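Local coordinates for protein D-aminoacyl-tRNA deacylase (Archaeoglobus fulgidus, PDB 1YQE) that probably hydrolyses D-aminoacyl-tRNAs to free tRNA and D-amino acids, a zinc-dependent recycling reaction that counteracts the toxicity of D-aminoacyl-tRNA, at residues 189-194 / 238-244. Residues are numbered along the deposited sequence; the frame is centred on the assembly and turned at random.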
loop_
_atom_site.group_PDB
_atom_site.type_symbol
_atom_site.label_atom_id
_atom_site.label_comp_id
_atom_site.label_asym_id
_atom_site.label_seq_id
_atom_site.Cartn_x
_atom_site.Cartn_y
_atom_site.Cartn_z
ATOM N N ASN A 189 -9.773 5.204 11.142
ATOM C CA ASN A 189 -9.958 6.532 10.560
ATOM C C ASN A 189 -9.043 6.590 9.337
ATOM O O ASN A 189 -7.874 6.207 9.415
ATOM C CB ASN A 189 -9.571 7.602 11.582
ATOM C CG ASN A 189 -10.471 7.585 12.805
ATOM O OD1 ASN A 189 -11.684 7.753 12.691
ATOM N ND2 ASN A 189 -9.884 7.373 13.979
ATOM N N VAL A 190 -9.575 7.062 8.212
ATOM C CA VAL A 190 -8.812 7.113 6.968
ATOM C C VAL A 190 -8.421 8.525 6.549
ATOM O O VAL A 190 -9.248 9.433 6.523
ATOM C CB VAL A 190 -9.606 6.474 5.802
ATOM C CG1 VAL A 190 -8.733 6.404 4.550
ATOM C CG2 VAL A 190 -10.096 5.088 6.194
ATOM N N ALA A 191 -7.152 8.701 6.206
ATOM C CA ALA A 191 -6.687 10.008 5.778
ATOM C C ALA A 191 -5.802 9.932 4.547
ATOM O O ALA A 191 -5.280 8.879 4.199
ATOM C CB ALA A 191 -5.909 10.673 6.904
ATOM N N VAL A 192 -5.679 11.067 3.868
ATOM C CA VAL A 192 -4.778 11.184 2.744
ATOM C C VAL A 192 -3.709 12.049 3.404
ATOM O O VAL A 192 -4.037 12.995 4.112
ATOM C CB VAL A 192 -5.400 11.953 1.562
ATOM C CG1 VAL A 192 -4.295 12.443 0.638
ATOM C CG2 VAL A 192 -6.341 11.043 0.785
ATOM N N GLY A 193 -2.441 11.722 3.204
ATOM C CA GLY A 193 -1.397 12.514 3.832
ATOM C C GLY A 193 -0.697 13.410 2.839
ATOM O O GLY A 193 -0.525 13.041 1.679
ATOM N N VAL A 194 -0.290 14.588 3.298
ATOM C CA VAL A 194 0.392 15.549 2.446
ATOM C C VAL A 194 1.624 16.092 3.167
ATOM O O VAL A 194 1.517 16.680 4.242
ATOM C CB VAL A 194 -0.538 16.735 2.077
ATOM C CG1 VAL A 194 0.232 17.781 1.272
ATOM C CG2 VAL A 194 -1.729 16.229 1.255
ATOM N N SER A 238 -9.662 7.304 -1.750
ATOM C CA SER A 238 -9.234 6.671 -0.507
ATOM C C SER A 238 -10.381 6.475 0.477
ATOM O O SER A 238 -10.241 5.741 1.450
ATOM C CB SER A 238 -8.152 7.519 0.170
ATOM O OG SER A 238 -7.026 7.699 -0.675
ATOM N N GLU A 239 -11.510 7.128 0.215
ATOM C CA GLU A 239 -12.675 7.072 1.100
ATOM C C GLU A 239 -12.262 7.687 2.438
ATOM O O GLU A 239 -12.727 7.292 3.509
ATOM C CB GLU A 239 -13.169 5.621 1.264
ATOM C CG GLU A 239 -13.605 5.011 -0.076
ATOM C CD GLU A 239 -14.281 3.649 0.037
ATOM O OE1 GLU A 239 -14.347 2.947 -0.997
ATOM O OE2 GLU A 239 -14.756 3.281 1.134
ATOM N N ALA A 240 -11.388 8.686 2.347
ATOM C CA ALA A 240 -10.870 9.386 3.511
ATOM C C ALA A 240 -11.820 10.439 4.053
ATOM O O ALA A 240 -12.574 11.062 3.302
ATOM C CB ALA A 240 -9.543 10.043 3.167
ATOM N N GLU A 241 -11.776 10.631 5.365
ATOM C CA GLU A 241 -12.598 11.644 6.013
ATOM C C GLU A 241 -11.676 12.736 6.537
ATOM O O GLU A 241 -12.126 13.685 7.173
ATOM C CB GLU A 241 -13.388 11.044 7.182
ATOM C CG GLU A 241 -14.544 10.142 6.773
ATOM C CD GLU A 241 -15.521 10.829 5.827
ATOM O OE1 GLU A 241 -15.830 12.024 6.038
ATOM O OE2 GLU A 241 -15.991 10.169 4.873
ATOM N N TYR A 242 -10.383 12.606 6.249
ATOM C CA TYR A 242 -9.398 13.571 6.736
ATOM C C TYR A 242 -8.196 13.723 5.817
ATOM O O TYR A 242 -7.910 12.856 4.998
ATOM C CB TYR A 242 -8.818 13.112 8.078
ATOM C CG TYR A 242 -9.800 12.847 9.182
ATOM C CD1 TYR A 242 -10.218 13.873 10.030
ATOM C CD2 TYR A 242 -10.300 11.564 9.399
ATOM C CE1 TYR A 242 -11.104 13.625 11.071
ATOM C CE2 TYR A 242 -11.192 11.307 10.438
ATOM C CZ TYR A 242 -11.587 12.340 11.267
ATOM O OH TYR A 242 -12.451 12.090 12.306
ATOM N N ILE A 243 -7.498 14.841 5.983
ATOM C CA ILE A 243 -6.251 15.091 5.275
ATOM C C ILE A 243 -5.307 15.415 6.427
ATOM O O ILE A 243 -5.596 16.296 7.233
ATOM C CB ILE A 243 -6.284 16.325 4.347
ATOM C CG1 ILE A 243 -7.260 16.105 3.194
ATOM C CG2 ILE A 243 -4.880 16.569 3.769
ATOM C CD1 ILE A 243 -7.407 17.301 2.275
ATOM N N ILE A 244 -4.211 14.679 6.537
ATOM C CA ILE A 244 -3.242 14.947 7.593
ATOM C C ILE A 244 -2.041 15.607 6.936
ATOM O O ILE A 244 -1.585 15.163 5.886
ATOM C CB ILE A 244 -2.785 13.646 8.291
ATOM C CG1 ILE A 244 -3.949 13.038 9.069
ATOM C CG2 ILE A 244 -1.626 13.936 9.233
ATOM C CD1 ILE A 244 -3.670 11.641 9.587
#
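Val-192 and Ile-243 lie opposite each other on the two central, parallel strands of a four-stranded parallel sheet, strand 189-194 lying between 212-218 and 242-245. The chain reaches the second strand through helix 228-238, which packs on Val-192 and Ile-243, while helix 252-265 covers Val-194 and Ile-243 on the same face. Helix 228-238 ends in a Schellman motif with Glu-239, at positive phi, as its C' residue; the Glu-239 carboxylate turns outward to a salt bridge with Lys-111. Just beyond, Val-190 O accepts two N-H groups, a sound bond from Glu-241 N (3.0 Å) and a weak one from Tyr-242 N, and also lies at the edge of the Tyr-242 ring, in its plane. Regular parallel pairing follows: Val-192 N to Tyr-242 O, Ile-244 N to Val-192 O (3.0 Å, 157° at the hydrogen), then Val-194 N to Ile-244 O. Val-190 reaches toward the helix end: its CB faces Ala-240 CA (3.9 Å) and Glu-239 O, and CG1, anti to the backbone N (chi1 -174°), runs on to Ser-238 O at 3.5 Å. Ala-240 CB rests over the backbone of the first strand, 3.9 Å from Ala-191 CA, and touches Val-192 CG2 as well. That methyl also meets Ser-238 OG, whose hydrogen-bond partner is Ala-234 O, one turn back in the helix. Val-194 and Ile-243 point the same way, side by side through their CG2 methyls. On the other face, Tyr-242 sets its ring edge-to-face with Phe-212, and its CB touches the small Ala-191. The extended Ile-244 chain (chi2 170°) lies along Ala-191, its CG1 3.8 Å and its terminal CD1 3.6 Å from Ala-191 CB.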